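Local coordinates for protein GH26C (Muricauda sp. MAR_2010_75, PDB 6Q78) that probably hydrolyses beta-1,4-mannosidic linkages in mannans, as a family 26 glycoside hydrolase built on a TIM barrel, at residues Y285-Y299 with R327-F339. Residues are numbered along the deposited sequence; the frame is centred on the assembly and turned at random.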
loop_
_atom_site.group_PDB
_atom_site.type_symbol
_atom_site.label_atom_id
_atom_site.label_comp_id
_atom_site.label_asym_id
_atom_site.label_seq_id
_atom_site.Cartn_x
_atom_site.Cartn_y
_atom_site.Cartn_z
ATOM N N TYR A 285 -0.182 -15.262 7.804
ATOM C CA TYR A 285 0.933 -14.361 8.082
ATOM C C TYR A 285 2.248 -15.128 8.031
ATOM O O TYR A 285 2.363 -16.223 8.621
ATOM C CB TYR A 285 0.700 -13.762 9.460
ATOM C CG TYR A 285 1.759 -12.820 9.988
ATOM C CD1 TYR A 285 1.874 -11.519 9.504
ATOM C CD2 TYR A 285 2.622 -13.230 10.996
ATOM C CE1 TYR A 285 2.849 -10.652 10.020
ATOM C CE2 TYR A 285 3.592 -12.388 11.515
ATOM C CZ TYR A 285 3.700 -11.102 11.015
ATOM O OH TYR A 285 4.652 -10.236 11.549
ATOM N N PRO A 286 3.240 -14.630 7.288
ATOM C CA PRO A 286 4.468 -15.393 7.081
ATOM C C PRO A 286 5.502 -15.258 8.180
ATOM O O PRO A 286 6.543 -15.917 8.099
ATOM C CB PRO A 286 5.003 -14.829 5.765
ATOM C CG PRO A 286 4.557 -13.400 5.802
ATOM C CD PRO A 286 3.153 -13.469 6.378
ATOM N N GLY A 287 5.251 -14.462 9.213
ATOM C CA GLY A 287 6.220 -14.405 10.282
ATOM C C GLY A 287 6.788 -13.029 10.493
ATOM O O GLY A 287 6.933 -12.263 9.544
ATOM N N ASP A 288 7.168 -12.743 11.746
ATOM C CA ASP A 288 7.698 -11.427 12.088
ATOM C C ASP A 288 9.009 -11.125 11.372
ATOM O O ASP A 288 9.354 -9.955 11.205
ATOM C CB ASP A 288 7.947 -11.341 13.602
ATOM C CG ASP A 288 6.664 -11.319 14.436
ATOM O OD1 ASP A 288 5.567 -11.057 13.908
ATOM O OD2 ASP A 288 6.779 -11.561 15.673
ATOM N N ASP A 289 9.776 -12.149 10.986
ATOM C CA ASP A 289 11.005 -11.922 10.216
ATOM C C ASP A 289 10.749 -11.499 8.770
ATOM O O ASP A 289 11.711 -11.204 8.046
ATOM C CB ASP A 289 11.866 -13.196 10.199
ATOM C CG ASP A 289 12.400 -13.550 11.562
ATOM O OD1 ASP A 289 12.814 -14.709 11.750
ATOM O OD2 ASP A 289 12.398 -12.667 12.440
ATOM N N PHE A 290 9.498 -11.443 8.339
ATOM C CA PHE A 290 9.175 -11.243 6.935
ATOM C C PHE A 290 8.260 -10.056 6.677
ATOM O O PHE A 290 8.003 -9.746 5.512
ATOM C CB PHE A 290 8.529 -12.529 6.384
ATOM C CG PHE A 290 9.470 -13.678 6.335
ATOM C CD1 PHE A 290 10.398 -13.786 5.304
ATOM C CD2 PHE A 290 9.496 -14.619 7.359
ATOM C CE1 PHE A 290 11.312 -14.834 5.281
ATOM C CE2 PHE A 290 10.394 -15.680 7.315
ATOM C CZ PHE A 290 11.306 -15.776 6.286
ATOM N N VAL A 291 7.794 -9.363 7.713
ATOM C CA VAL A 291 6.796 -8.306 7.553
ATOM C C VAL A 291 7.239 -7.107 8.384
ATOM O O VAL A 291 7.583 -7.270 9.562
ATOM C CB VAL A 291 5.407 -8.779 8.013
ATOM C CG1 VAL A 291 4.449 -7.599 8.028
ATOM C CG2 VAL A 291 4.884 -9.894 7.106
ATOM N N ASP A 292 7.193 -5.911 7.773
ATOM C CA ASP A 292 7.447 -4.646 8.479
ATOM C C ASP A 292 6.164 -3.893 8.815
ATOM O O ASP A 292 6.064 -3.254 9.874
ATOM C CB ASP A 292 8.273 -3.718 7.597
ATOM C CG ASP A 292 9.708 -4.203 7.396
ATOM O OD1 ASP A 292 10.422 -4.409 8.433
ATOM O OD2 ASP A 292 10.119 -4.358 6.217
ATOM N N ILE A 293 5.210 -3.906 7.881
ATOM C CA ILE A 293 3.952 -3.175 8.005
ATOM C C ILE A 293 2.814 -4.186 8.012
ATOM O O ILE A 293 2.708 -5.008 7.095
ATOM C CB ILE A 293 3.784 -2.141 6.883
ATOM C CG1 ILE A 293 4.816 -1.018 7.101
ATOM C CG2 ILE A 293 2.317 -1.621 6.882
ATOM C CD1 ILE A 293 5.386 -0.380 5.840
ATOM N N MET A 294 1.998 -4.138 9.048
ATOM C CA MET A 294 0.785 -4.946 9.145
ATOM C C MET A 294 -0.355 -4.068 8.672
ATOM O O MET A 294 -0.707 -3.078 9.331
ATOM C CB MET A 294 0.543 -5.390 10.589
ATOM C CG MET A 294 1.432 -6.525 10.989
ATOM S SD MET A 294 1.266 -6.883 12.736
ATOM C CE MET A 294 1.707 -8.635 12.666
ATOM N N GLY A 295 -0.930 -4.421 7.527
ATOM C CA GLY A 295 -2.002 -3.647 6.947
ATOM C C GLY A 295 -3.296 -4.440 6.795
ATOM O O GLY A 295 -3.393 -5.632 7.113
ATOM N N MET A 296 -4.317 -3.722 6.348
ATOM C CA MET A 296 -5.540 -4.333 5.838
ATOM C C MET A 296 -6.165 -3.347 4.864
ATOM O O MET A 296 -5.951 -2.130 4.969
ATOM C CB MET A 296 -6.555 -4.668 6.943
ATOM C CG MET A 296 -7.100 -3.394 7.601
ATOM S SD MET A 296 -8.391 -3.753 8.816
ATOM C CE MET A 296 -9.645 -4.575 7.772
ATOM N N ASP A 297 -6.912 -3.887 3.909
ATOM C CA ASP A 297 -7.738 -3.095 3.007
ATOM C C ASP A 297 -9.191 -3.178 3.469
ATOM O O ASP A 297 -9.672 -4.240 3.886
ATOM C CB ASP A 297 -7.622 -3.592 1.566
ATOM C CG ASP A 297 -6.214 -3.429 1.017
ATOM O OD1 ASP A 297 -5.403 -2.799 1.712
ATOM O OD2 ASP A 297 -5.951 -3.886 -0.107
ATOM N N ASN A 298 -9.902 -2.054 3.411
ATOM C CA ASN A 298 -11.307 -2.095 3.815
ATOM C C ASN A 298 -12.125 -1.074 3.037
ATOM O O ASN A 298 -12.110 0.123 3.367
ATOM C CB ASN A 298 -11.450 -1.891 5.310
ATOM C CG ASN A 298 -12.789 -2.399 5.843
ATOM O OD1 ASN A 298 -13.713 -2.659 5.061
ATOM N ND2 ASN A 298 -12.897 -2.567 7.184
ATOM N N TYR A 299 -12.876 -1.562 2.052
ATOM C CA TYR A 299 -13.958 -0.798 1.446
ATOM C C TYR A 299 -15.321 -1.286 1.923
ATOM O O TYR A 299 -16.233 -0.473 2.100
ATOM C CB TYR A 299 -13.933 -0.970 -0.080
ATOM C CG TYR A 299 -12.616 -0.543 -0.725
ATOM C CD1 TYR A 299 -11.539 -1.433 -0.830
ATOM C CD2 TYR A 299 -12.441 0.769 -1.171
ATOM C CE1 TYR A 299 -10.346 -1.028 -1.454
ATOM C CE2 TYR A 299 -11.262 1.179 -1.727
ATOM C CZ TYR A 299 -10.235 0.271 -1.884
ATOM O OH TYR A 299 -9.043 0.696 -2.479
ATOM N N ARG A 327 4.242 -6.599 18.213
ATOM C CA ARG A 327 5.318 -7.175 17.410
ATOM C C ARG A 327 6.283 -6.119 16.886
ATOM O O ARG A 327 7.199 -6.451 16.128
ATOM C CB ARG A 327 4.747 -8.023 16.280
ATOM C CG ARG A 327 4.073 -9.303 16.828
ATOM C CD ARG A 327 2.963 -9.767 15.954
ATOM N NE ARG A 327 2.290 -10.921 16.550
ATOM C CZ ARG A 327 2.456 -12.177 16.142
ATOM N NH1 ARG A 327 3.285 -12.449 15.141
ATOM N NH2 ARG A 327 1.791 -13.164 16.739
ATOM N N VAL A 328 6.139 -4.871 17.326
ATOM C CA VAL A 328 6.972 -3.753 16.879
ATOM C C VAL A 328 6.937 -3.621 15.360
ATOM O O VAL A 328 7.977 -3.586 14.699
ATOM C CB VAL A 328 8.410 -3.818 17.444
ATOM C CG1 VAL A 328 9.069 -2.474 17.327
ATOM C CG2 VAL A 328 8.381 -4.284 18.904
ATOM N N LYS A 329 5.729 -3.564 14.811
ATOM C CA LYS A 329 5.456 -3.322 13.398
ATOM C C LYS A 329 4.764 -1.971 13.259
ATOM O O LYS A 329 4.391 -1.335 14.247
ATOM C CB LYS A 329 4.550 -4.407 12.804
ATOM C CG LYS A 329 5.055 -5.856 12.984
ATOM C CD LYS A 329 6.464 -5.988 12.467
ATOM C CE LYS A 329 6.915 -7.446 12.514
ATOM N NZ LYS A 329 8.372 -7.536 12.218
ATOM N N ILE A 330 4.582 -1.540 12.008
ATOM C CA ILE A 330 3.774 -0.358 11.705
ATOM C C ILE A 330 2.414 -0.852 11.219
ATOM O O ILE A 330 2.343 -1.672 10.285
ATOM C CB ILE A 330 4.445 0.462 10.593
ATOM C CG1 ILE A 330 5.796 1.007 11.092
ATOM C CG2 ILE A 330 3.557 1.634 10.136
ATOM C CD1 ILE A 330 6.777 1.197 9.923
ATOM N N ALA A 331 1.330 -0.354 11.828
ATOM C CA ALA A 331 0.004 -0.721 11.334
ATOM C C ALA A 331 -0.489 0.281 10.286
ATOM O O ALA A 331 -0.059 1.445 10.252
ATOM C CB ALA A 331 -0.998 -0.816 12.490
ATOM N N SER A 332 -1.410 -0.180 9.421
ATOM C CA SER A 332 -1.920 0.708 8.372
ATOM C C SER A 332 -3.237 0.201 7.829
ATOM O O SER A 332 -3.465 -1.008 7.755
ATOM C CB SER A 332 -0.922 0.850 7.196
ATOM O OG SER A 332 -1.534 1.421 6.030
ATOM N N LEU A 333 -4.126 1.138 7.469
ATOM C CA LEU A 333 -5.255 0.820 6.589
ATOM C C LEU A 333 -4.739 1.114 5.183
ATOM O O LEU A 333 -4.770 2.250 4.691
ATOM C CB LEU A 333 -6.479 1.662 6.962
ATOM C CG LEU A 333 -7.737 1.448 6.094
ATOM C CD1 LEU A 333 -8.238 -0.015 6.222
ATOM C CD2 LEU A 333 -8.843 2.441 6.578
ATOM N N THR A 334 -4.248 0.072 4.505
ATOM C CA THR A 334 -3.483 0.259 3.270
ATOM C C THR A 334 -4.338 0.627 2.040
ATOM O O THR A 334 -3.788 1.169 1.081
ATOM C CB THR A 334 -2.566 -0.953 2.982
ATOM O OG1 THR A 334 -3.276 -2.175 3.225
ATOM C CG2 THR A 334 -1.382 -0.951 3.898
ATOM N N GLU A 335 -5.641 0.378 2.047
ATOM C CA GLU A 335 -6.546 0.843 1.000
ATOM C C GLU A 335 -7.874 1.086 1.670
ATOM O O GLU A 335 -8.329 0.244 2.452
ATOM C CB GLU A 335 -6.869 -0.200 -0.070
ATOM C CG GLU A 335 -5.729 -0.454 -1.022
ATOM C CD GLU A 335 -6.158 -1.275 -2.204
ATOM O OE1 GLU A 335 -7.325 -1.141 -2.656
ATOM O OE2 GLU A 335 -5.295 -2.051 -2.732
ATOM N N THR A 336 -8.523 2.200 1.308
ATOM C CA THR A 336 -9.885 2.451 1.744
ATOM C C THR A 336 -10.515 3.476 0.809
ATOM O O THR A 336 -9.890 3.960 -0.148
ATOM C CB THR A 336 -9.922 2.925 3.207
ATOM O OG1 THR A 336 -11.264 2.820 3.722
ATOM C CG2 THR A 336 -9.403 4.366 3.319
ATOM N N GLY A 337 -11.784 3.767 1.074
ATOM C CA GLY A 337 -12.511 4.730 0.271
ATOM C C GLY A 337 -13.957 4.321 0.116
ATOM O O GLY A 337 -14.352 3.175 0.370
ATOM N N TYR A 338 -14.769 5.289 -0.262
ATOM C CA TYR A 338 -16.145 5.064 -0.695
ATOM C C TYR A 338 -16.250 5.699 -2.074
ATOM O O TYR A 338 -16.129 6.924 -2.202
ATOM C CB TYR A 338 -17.164 5.692 0.257
ATOM C CG TYR A 338 -18.567 5.487 -0.267
ATOM C CD1 TYR A 338 -19.138 4.234 -0.269
ATOM C CD2 TYR A 338 -19.321 6.548 -0.774
ATOM C CE1 TYR A 338 -20.409 4.022 -0.766
ATOM C CE2 TYR A 338 -20.610 6.339 -1.262
ATOM C CZ TYR A 338 -21.125 5.065 -1.260
ATOM O OH TYR A 338 -22.403 4.828 -1.746
ATOM N N PHE A 339 -16.434 4.875 -3.101
ATOM C CA PHE A 339 -16.418 5.361 -4.477
ATOM C C PHE A 339 -17.757 5.989 -4.848
ATOM O O PHE A 339 -18.815 5.373 -4.669
ATOM C CB PHE A 339 -16.112 4.222 -5.447
ATOM C CG PHE A 339 -14.736 3.638 -5.327
ATOM C CD1 PHE A 339 -13.649 4.261 -5.907
ATOM C CD2 PHE A 339 -14.547 2.418 -4.695
ATOM C CE1 PHE A 339 -12.379 3.686 -5.829
ATOM C CE2 PHE A 339 -13.286 1.851 -4.595
ATOM C CZ PHE A 339 -12.195 2.491 -5.163
HETATM O O HOH W 1 9.976 -5.669 10.796
HETATM O O HOH W 2 -16.714 1.736 0.469
#
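Tyr299 and Glu335 meet at the C-terminal end of two neighbouring parallel strands, where Tyr299 OH donates to Glu335 OE1 over 2.5 Å, reaching the carboxylate on its anti side. Thr336 CA lies over one face of the phenol ring near the rim, 4.0 Å above its plane. Beside Glu335, Asp297 OD1 accepts from Thr334 OG1 at 2.7 Å. Asp297 OD2 and Glu335 OE2 come within 3.3 Å of each other, and Arg223 forms a salt bridge with each. Glu335 OE2 also hydrogen-bonds to a Tris molecule, probably from the crystallisation liquor; Glu335, ending the seventh barrel strand, is probably the nucleophile, as in relatives of this family.

At the other end the chain of Lys329 turns about CB-CG (chi2 -53°) and then runs extended, bringing NZ nearly head-on to Val291 O and onto an in-plane lone pair of Asp288 O, both at 2.8 Å. A methionine in place of Lys329 would probably leave both carbonyls without their donor and the loop before the strand less firmly held. Asp288 OD1 takes Tyr285 OH on its anti lone pair, while Arg327 NH1 closes a salt bridge at 2.9 Å from the syn side, tilted out of the carboxylate plane; carboxylate and guanidinium planes stand 83° apart.

Strands 293-298 and 330-336 belong to a right-handed beta-alpha-beta unit; its helix 306-327 packs on Met294 and Ala331, helix 64-76 on Ile330, and strands 265-269 and 369-372 flank the pair.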